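Local coordinates for protein 3-phosphoshikimate 1-carboxyvinyltransferase (Streptomyces sviceus, PDB 7M0O) that probably catalyses transfer of the enolpyruvyl group of phosphoenolpyruvate to the 5-hydroxyl of shikimate-3-phosphate, the sixth step of the chorismate pathway, at residues Gly94-Ala100 and His132-Ala138; Pro108-Leu112 and Tyr156-Leu160; Leu43-Gly47 and Glu70-Tyr74. All coordinates share one frame. Residues are numbered along the deposited sequence.

Contacts 1 and 3 meet in one four-stranded sheet, through the parallel neighbours 95-99 and 70-74; the centres of the two contacts lie 10 Å apart. Two salt bridges tie them directly, Arg97 NE to Asp72 OD1 and Arg97 NH1 to Glu70 OE2, both 2.5 Å. Contact 2 is a helix-to-helix contact deeper in the chain, its centre 15 Å from that of contact 1; Leu109 CD2 meets His132 CD2 at 3.7 Å. Contacts 2 and 3 do not touch, with nearest atoms about 11 Å apart. The predicted substrate site adjoins contact 2: the Tyr156 side chain comes within about 3 Å of that of Ser153, whereas the His132 side chain is about 8 Å from that of Arg107.

Contact 1: residues Gly94-Ala100 and His132-Ala138; sequences GTYRFDA and HPLTVRA
Six backbone hydrogen bonds join Gly94-Ala100 to His132-Ala138, whose strands 95-99 and 134-138 run antiparallel at 162°, axes approaching to 4.7 Å. Tyr96 N to Val136 O is 2.9 Å, Val136 N to Tyr96 O 2.8 Å; Phe98 N to Leu134 O 2.8 Å, Leu134 N to Phe98 O 3.1 Å; Gly94 N to Ala138 O 3.1 Å, Ala138 N to Gly94 O 2.7 Å. Thr95-Arg137 and Arg97-Thr135 are the intervening non-hydrogen-bonded pairs. Water 1 bridges Phe98 O and Thr135 OG1, each 3.1 Å away; Glu126 also bonds Thr135. A cis peptide precedes Pro133, whose CB lies 3.5 Å from OD1 of Asp99, itself salt-bridged to Arg105. On the face against helix 79-90, Phe98 (chi1 m) puts CD1 3.9 Å from Leu134 CD1 and CE1 4.2 Å from Val136 CG2, while Tyr96 CE2 lies 4.1 Å from Ala138 CB. The pairing forms the centre of a mixed four-stranded sheet, as in the βαβαββ units of EPSP synthases.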
loop_
_atom_site.group_PDB
_atom_site.type_symbol
_atom_site.label_atom_id
_atom_site.label_comp_id
_atom_site.label_asym_id
_atom_site.label_seq_id
_atom_site.Cartn_x
_atom_site.Cartn_y
_atom_site.Cartn_z
ATOM N N GLY A 94 24.735 -5.927 18.347
ATOM C CA GLY A 94 25.616 -4.795 18.147
ATOM C C GLY A 94 25.007 -3.558 18.778
ATOM O O GLY A 94 24.014 -3.638 19.492
ATOM N N THR A 95 25.634 -2.413 18.507
ATOM C CA THR A 95 25.177 -1.126 19.044
ATOM C C THR A 95 24.822 -0.186 17.898
ATOM O O THR A 95 25.694 0.177 17.104
ATOM C CB THR A 95 26.232 -0.488 19.947
ATOM O OG1 THR A 95 26.695 -1.456 20.896
ATOM C CG2 THR A 95 25.640 0.697 20.689
ATOM N N TYR A 96 23.549 0.213 17.816
ATOM C CA TYR A 96 23.028 0.911 16.637
ATOM C C TYR A 96 22.318 2.193 17.050
ATOM O O TYR A 96 21.316 2.154 17.775
ATOM C CB TYR A 96 22.092 -0.014 15.847
ATOM C CG TYR A 96 22.764 -1.339 15.556
ATOM C CD1 TYR A 96 23.825 -1.407 14.665
ATOM C CD2 TYR A 96 22.384 -2.515 16.218
ATOM C CE1 TYR A 96 24.470 -2.602 14.398
ATOM C CE2 TYR A 96 23.015 -3.710 15.945
ATOM C CZ TYR A 96 24.065 -3.745 15.043
ATOM O OH TYR A 96 24.713 -4.930 14.769
ATOM N N ARG A 97 22.829 3.324 16.561
ATOM C CA ARG A 97 22.306 4.649 16.894
ATOM C C ARG A 97 21.495 5.165 15.707
ATOM O O ARG A 97 22.054 5.447 14.641
ATOM C CB ARG A 97 23.446 5.603 17.246
ATOM C CG ARG A 97 24.205 5.207 18.501
ATOM C CD ARG A 97 25.459 6.046 18.702
ATOM N NE ARG A 97 26.445 5.776 17.662
ATOM C CZ ARG A 97 27.343 4.798 17.719
ATOM N NH1 ARG A 97 27.387 3.994 18.777
ATOM N NH2 ARG A 97 28.196 4.624 16.715
ATOM N N PHE A 98 20.180 5.286 15.891
ATOM C CA PHE A 98 19.276 5.724 14.835
ATOM C C PHE A 98 18.909 7.193 15.002
ATOM O O PHE A 98 18.803 7.709 16.118
ATOM C CB PHE A 98 18.001 4.872 14.837
ATOM C CG PHE A 98 18.226 3.449 14.404
ATOM C CD1 PHE A 98 18.495 2.451 15.327
ATOM C CD2 PHE A 98 18.145 3.106 13.061
ATOM C CE1 PHE A 98 18.705 1.135 14.918
ATOM C CE2 PHE A 98 18.349 1.788 12.652
ATOM C CZ PHE A 98 18.632 0.806 13.589
ATOM N N ASP A 99 18.726 7.867 13.872
ATOM C CA ASP A 99 18.209 9.225 13.867
ATOM C C ASP A 99 17.390 9.405 12.594
ATOM O O ASP A 99 17.440 8.585 11.676
ATOM C CB ASP A 99 19.341 10.269 13.970
ATOM C CG ASP A 99 18.852 11.595 14.493
ATOM O OD1 ASP A 99 17.656 11.681 14.863
ATOM O OD2 ASP A 99 19.659 12.556 14.516
ATOM N N ALA A 100 16.619 10.482 12.545
ATOM C CA ALA A 100 15.820 10.771 11.362
ATOM C C ALA A 100 15.931 12.261 11.057
ATOM O O ALA A 100 16.586 13.011 11.771
ATOM C CB ALA A 100 14.372 10.319 11.574
ATOM N N HIS A 132 12.688 9.089 17.512
ATOM C CA HIS A 132 14.091 9.232 17.144
ATOM C C HIS A 132 14.629 10.578 17.648
ATOM O O HIS A 132 13.892 11.561 17.721
ATOM C CB HIS A 132 14.255 9.144 15.626
ATOM C CG HIS A 132 14.088 7.754 15.092
ATOM N ND1 HIS A 132 15.116 6.835 15.100
ATOM C CD2 HIS A 132 13.011 7.112 14.577
ATOM C CE1 HIS A 132 14.683 5.690 14.596
ATOM N NE2 HIS A 132 13.410 5.832 14.273
ATOM N N PRO A 133 15.924 10.655 17.992
ATOM C CA PRO A 133 16.935 9.596 17.913
ATOM C C PRO A 133 16.756 8.534 19.001
ATOM O O PRO A 133 16.246 8.816 20.089
ATOM C CB PRO A 133 18.258 10.364 18.084
ATOM C CG PRO A 133 17.882 11.592 18.829
ATOM C CD PRO A 133 16.511 11.958 18.355
ATOM N N LEU A 134 17.154 7.306 18.684
ATOM C CA LEU A 134 17.098 6.224 19.656
ATOM C C LEU A 134 18.256 5.275 19.411
ATOM O O LEU A 134 18.773 5.166 18.292
ATOM C CB LEU A 134 15.766 5.476 19.589
ATOM C CG LEU A 134 15.379 4.892 18.231
ATOM C CD1 LEU A 134 15.904 3.449 18.109
ATOM C CD2 LEU A 134 13.878 4.927 18.048
ATOM N N THR A 135 18.640 4.560 20.458
ATOM C CA THR A 135 19.816 3.705 20.417
ATOM C C THR A 135 19.424 2.291 20.825
ATOM O O THR A 135 18.801 2.105 21.872
ATOM C CB THR A 135 20.898 4.277 21.336
ATOM O OG1 THR A 135 21.277 5.571 20.844
ATOM C CG2 THR A 135 22.128 3.368 21.379
ATOM N N VAL A 136 19.778 1.306 19.994
ATOM C CA VAL A 136 19.536 -0.109 20.284
ATOM C C VAL A 136 20.860 -0.801 20.575
ATOM O O VAL A 136 21.711 -0.939 19.684
ATOM C CB VAL A 136 18.823 -0.829 19.130
ATOM C CG1 VAL A 136 18.549 -2.301 19.519
ATOM C CG2 VAL A 136 17.543 -0.104 18.713
ATOM N N ARG A 137 21.012 -1.286 21.806
ATOM C CA ARG A 137 22.102 -2.192 22.177
ATOM C C ARG A 137 21.566 -3.611 22.040
ATOM O O ARG A 137 21.038 -4.193 22.989
ATOM C CB ARG A 137 22.592 -1.887 23.584
ATOM C CG ARG A 137 23.238 -0.494 23.698
ATOM C CD ARG A 137 23.266 0.035 25.139
ATOM N NE ARG A 137 24.143 1.199 25.306
ATOM C CZ ARG A 137 23.785 2.467 25.098
ATOM N NH1 ARG A 137 22.556 2.761 24.707
ATOM N NH2 ARG A 137 24.663 3.451 25.285
ATOM N N ALA A 138 21.690 -4.161 20.831
ATOM C CA ALA A 138 21.004 -5.390 20.448
ATOM C C ALA A 138 21.770 -6.632 20.899
ATOM O O ALA A 138 23.004 -6.677 20.841
ATOM C CB ALA A 138 20.819 -5.415 18.923
HETATM O O HOH W 1 20.642 7.614 18.606
#

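Contact 2: residues Pro108-Leu112 and Tyr156-Leu160; sequences PLLPL and YLTAL
This is a buried, mainly apolar contact between the starts of helices 110-118 and 155-163, among the helices enclosed by the sheets. The nearest CA atoms are those of Leu112 and Tyr156, 5.4 Å apart. Tyr156 (chi1 m, chi2 -38°) points its CA-to-CB bond toward Pro108-Leu112, with Leu112 N over one face of its ring. Tyr156 CD2 is 3.6 Å from Pro111 CB, CD1 3.7 Å from Leu112 CB and CE1 3.8 Å from Leu109 CB. Leu109 is the N-cap, and its O accepts a weak bond from Leu112 N (3.0 Å). Such packing belongs to the inside-out α/β architecture of EPSP synthases, whose helices bundle inside sheets; here it borders predicted substrate residues Arg107, Ser153 and Gln155. Tyr156 OH lies 3.0 Å from Pro108 O, a weak hydrogen bond at most. One turn beyond Tyr156, Ala159 CB and Leu160 CD2 lie 4.0 and 4.1 Å from Leu112 CD1 (chi1 t, chi2 p). Arg83 of helix 79-90 touches both Tyr156 and Leu112.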
loop_
_atom_site.group_PDB
_atom_site.type_symbol
_atom_site.label_atom_id
_atom_site.label_comp_id
_atom_site.label_asym_id
_atom_site.label_seq_id
_atom_site.Cartn_x
_atom_site.Cartn_y
_atom_site.Cartn_z
ATOM N N PRO A 108 6.523 9.833 16.268
ATOM C CA PRO A 108 6.995 8.777 17.174
ATOM C C PRO A 108 6.516 7.400 16.743
ATOM O O PRO A 108 5.687 7.232 15.846
ATOM C CB PRO A 108 6.406 9.174 18.529
ATOM C CG PRO A 108 5.162 9.916 18.177
ATOM C CD PRO A 108 5.470 10.659 16.887
ATOM N N LEU A 109 7.071 6.397 17.420
ATOM C CA LEU A 109 6.763 4.988 17.181
ATOM C C LEU A 109 6.618 4.249 18.508
ATOM O O LEU A 109 7.063 3.104 18.653
ATOM C CB LEU A 109 7.836 4.336 16.310
ATOM C CG LEU A 109 9.276 4.446 16.846
ATOM C CD1 LEU A 109 10.029 3.131 16.665
ATOM C CD2 LEU A 109 10.039 5.567 16.155
ATOM N N LEU A 110 5.972 4.886 19.489
ATOM C CA LEU A 110 5.973 4.343 20.848
ATOM C C LEU A 110 5.359 2.948 20.979
ATOM O O LEU A 110 5.922 2.132 21.730
ATOM C CB LEU A 110 5.274 5.323 21.802
ATOM C CG LEU A 110 5.409 4.934 23.281
ATOM C CD1 LEU A 110 6.891 4.766 23.693
ATOM C CD2 LEU A 110 4.715 5.968 24.140
ATOM N N PRO A 111 4.249 2.600 20.318
ATOM C CA PRO A 111 3.766 1.211 20.455
ATOM C C PRO A 111 4.810 0.180 20.071
ATOM O O PRO A 111 4.909 -0.872 20.723
ATOM C CB PRO A 111 2.551 1.170 19.517
ATOM C CG PRO A 111 2.067 2.587 19.484
ATOM C CD PRO A 111 3.301 3.433 19.546
ATOM N N LEU A 112 5.598 0.459 19.033
ATOM C CA LEU A 112 6.630 -0.483 18.610
ATOM C C LEU A 112 7.790 -0.509 19.599
ATOM O O LEU A 112 8.280 -1.586 19.962
ATOM C CB LEU A 112 7.131 -0.114 17.218
ATOM C CG LEU A 112 8.252 -1.003 16.693
ATOM C CD1 LEU A 112 7.837 -2.478 16.656
ATOM C CD2 LEU A 112 8.647 -0.498 15.309
ATOM N N TYR A 156 2.973 -1.012 13.089
ATOM C CA TYR A 156 3.564 -1.537 14.321
ATOM C C TYR A 156 3.270 -3.020 14.486
ATOM O O TYR A 156 4.165 -3.796 14.839
ATOM C CB TYR A 156 3.054 -0.766 15.545
ATOM C CG TYR A 156 3.318 0.725 15.478
ATOM C CD1 TYR A 156 4.499 1.214 14.942
ATOM C CD2 TYR A 156 2.367 1.637 15.918
ATOM C CE1 TYR A 156 4.740 2.576 14.857
ATOM C CE2 TYR A 156 2.601 3.009 15.844
ATOM C CZ TYR A 156 3.791 3.466 15.308
ATOM O OH TYR A 156 4.032 4.815 15.218
ATOM N N LEU A 157 2.024 -3.436 14.250
ATOM C CA LEU A 157 1.733 -4.864 14.282
ATOM C C LEU A 157 2.535 -5.599 13.217
ATOM O O LEU A 157 3.089 -6.680 13.476
ATOM C CB LEU A 157 0.227 -5.098 14.108
ATOM C CG LEU A 157 -0.150 -6.577 13.987
ATOM C CD1 LEU A 157 0.318 -7.378 15.213
ATOM C CD2 LEU A 157 -1.652 -6.751 13.767
ATOM N N THR A 158 2.648 -5.010 12.025
ATOM C CA THR A 158 3.339 -5.698 10.941
ATOM C C THR A 158 4.832 -5.838 11.227
ATOM O O THR A 158 5.427 -6.888 10.945
ATOM C CB THR A 158 3.062 -4.954 9.630
ATOM O OG1 THR A 158 1.767 -5.343 9.154
ATOM C CG2 THR A 158 4.112 -5.240 8.575
ATOM N N ALA A 159 5.441 -4.821 11.842
ATOM C CA ALA A 159 6.831 -4.936 12.286
ATOM C C ALA A 159 7.021 -6.091 13.282
ATOM O O ALA A 159 7.984 -6.861 13.162
ATOM C CB ALA A 159 7.293 -3.612 12.905
ATOM N N LEU A 160 6.111 -6.233 14.257
ATOM C CA LEU A 160 6.223 -7.328 15.224
ATOM C C LEU A 160 6.000 -8.686 14.564
ATOM O O LEU A 160 6.715 -9.652 14.865
ATOM C CB LEU A 160 5.227 -7.132 16.369
ATOM C CG LEU A 160 5.577 -6.035 17.371
ATOM C CD1 LEU A 160 4.489 -5.923 18.427
ATOM C CD2 LEU A 160 6.959 -6.283 18.007
#

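Contact 3: residues Leu43-Gly47 and Glu70-Tyr74; sequences LVRLG and EADVY
Leu46 (chi1 m, chi2 t) extends its side chain over the strand Glu70-Tyr74, with CD2 3.7 Å from Val73 CG2 and 4.2 Å from Ala71 CB. Those alternate strand residues form its apolar bed; the nearest CA pairs are Leu46-Ala71 at 6.6 Å and Arg45-Val73 at 6.8 Å. Arg45 (chi1 t, chi3 m), unlike Leu46, directs its CA-to-CB bond toward the strand, its CD reaching 3.0 Å from Asp72 O and 4.5 Å from Val73 CA. No hydrogen bond joins the two segments, which bury 203 Å² in all. The helix finishes in a Schellman motif: Gly47 adopts positive phi (94°), with its N bonded to Val44 O at 3.0 Å. Strand 70-74 is an outermost strand, hydrogen-bonded in parallel to strand 95-99, whose Arg97 holds Asp72 and Glu70 in salt bridges. Helix 34-45 therefore ends against the margin of this sheet, where Leu46 also touches Tyr96 and Pro66, and Val73 meets Phe98 of strand 95-99 and Leu85 of helix 79-90.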
loop_
_atom_site.group_PDB
_atom_site.type_symbol
_atom_site.label_atom_id
_atom_site.label_comp_id
_atom_site.label_asym_id
_atom_site.label_seq_id
_atom_site.Cartn_x
_atom_site.Cartn_y
_atom_site.Cartn_z
ATOM N N LEU A 43 20.453 -0.323 5.073
ATOM C CA LEU A 43 20.914 -1.710 5.034
ATOM C C LEU A 43 22.397 -1.790 4.700
ATOM O O LEU A 43 23.135 -2.583 5.291
ATOM C CB LEU A 43 20.102 -2.501 4.006
ATOM C CG LEU A 43 18.668 -2.854 4.413
ATOM C CD1 LEU A 43 17.991 -3.602 3.286
ATOM C CD2 LEU A 43 18.678 -3.712 5.700
ATOM N N VAL A 44 22.854 -0.987 3.741
ATOM C CA VAL A 44 24.266 -1.037 3.392
ATOM C C VAL A 44 25.115 -0.550 4.557
ATOM O O VAL A 44 26.160 -1.132 4.858
ATOM C CB VAL A 44 24.526 -0.237 2.104
ATOM C CG1 VAL A 44 26.015 -0.108 1.875
ATOM C CG2 VAL A 44 23.862 -0.944 0.928
ATOM N N ARG A 45 24.657 0.492 5.257
ATOM C CA ARG A 45 25.390 0.986 6.418
ATOM C C ARG A 45 25.487 -0.074 7.507
ATOM O O ARG A 45 26.507 -0.165 8.209
ATOM C CB ARG A 45 24.722 2.257 6.949
ATOM C CG ARG A 45 25.575 3.011 7.936
ATOM C CD ARG A 45 25.340 4.499 7.832
ATOM N NE ARG A 45 25.814 5.068 6.576
ATOM C CZ ARG A 45 27.013 5.618 6.407
ATOM N NH1 ARG A 45 27.876 5.666 7.419
ATOM N NH2 ARG A 45 27.349 6.115 5.224
ATOM N N LEU A 46 24.450 -0.895 7.649
ATOM C CA LEU A 46 24.435 -1.976 8.634
ATOM C C LEU A 46 25.225 -3.196 8.184
ATOM O O LEU A 46 25.315 -4.168 8.942
ATOM C CB LEU A 46 22.985 -2.366 8.956
ATOM C CG LEU A 46 22.172 -1.343 9.777
ATOM C CD1 LEU A 46 20.681 -1.675 9.773
ATOM C CD2 LEU A 46 22.707 -1.205 11.217
ATOM N N GLY A 47 25.796 -3.179 6.982
ATOM C CA GLY A 47 26.621 -4.276 6.525
ATOM C C GLY A 47 25.923 -5.329 5.702
ATOM O O GLY A 47 26.480 -6.419 5.523
ATOM N N GLU A 70 28.766 -1.911 15.268
ATOM C CA GLU A 70 28.323 -0.582 15.678
ATOM C C GLU A 70 28.067 0.251 14.427
ATOM O O GLU A 70 28.780 0.114 13.430
ATOM C CB GLU A 70 29.365 0.094 16.576
ATOM C CG GLU A 70 28.916 1.377 17.266
ATOM C CD GLU A 70 29.862 1.780 18.394
ATOM O OE1 GLU A 70 30.915 1.130 18.539
ATOM O OE2 GLU A 70 29.550 2.733 19.143
ATOM N N ALA A 71 27.038 1.101 14.484
ATOM C CA ALA A 71 26.736 1.962 13.344
ATOM C C ALA A 71 25.844 3.125 13.752
ATOM O O ALA A 71 25.051 3.031 14.692
ATOM C CB ALA A 71 26.052 1.192 12.214
ATOM N N ASP A 72 25.984 4.223 13.009
ATOM C CA ASP A 72 25.050 5.337 13.047
ATOM C C ASP A 72 24.220 5.255 11.770
ATOM O O ASP A 72 24.773 5.276 10.665
ATOM C CB ASP A 72 25.795 6.673 13.144
ATOM C CG ASP A 72 26.639 6.798 14.412
ATOM O OD1 ASP A 72 26.057 6.945 15.507
ATOM O OD2 ASP A 72 27.884 6.764 14.323
ATOM N N VAL A 73 22.906 5.133 11.916
ATOM C CA VAL A 73 21.997 4.921 10.793
ATOM C C VAL A 73 21.053 6.114 10.713
ATOM O O VAL A 73 20.343 6.419 11.680
ATOM C CB VAL A 73 21.207 3.614 10.938
ATOM C CG1 VAL A 73 20.323 3.375 9.721
ATOM C CG2 VAL A 73 22.160 2.449 11.176
ATOM N N TYR A 74 21.047 6.782 9.565
ATOM C CA TYR A 74 20.169 7.916 9.305
ATOM C C TYR A 74 18.958 7.430 8.516
ATOM O O TYR A 74 19.108 6.842 7.436
ATOM C CB TYR A 74 20.925 9.004 8.539
ATOM C CG TYR A 74 20.095 10.210 8.203
ATOM C CD1 TYR A 74 19.406 10.900 9.199
ATOM C CD2 TYR A 74 19.993 10.660 6.887
ATOM C CE1 TYR A 74 18.636 12.007 8.892
ATOM C CE2 TYR A 74 19.223 11.768 6.573
ATOM C CZ TYR A 74 18.552 12.436 7.581
ATOM O OH TYR A 74 17.784 13.534 7.259
#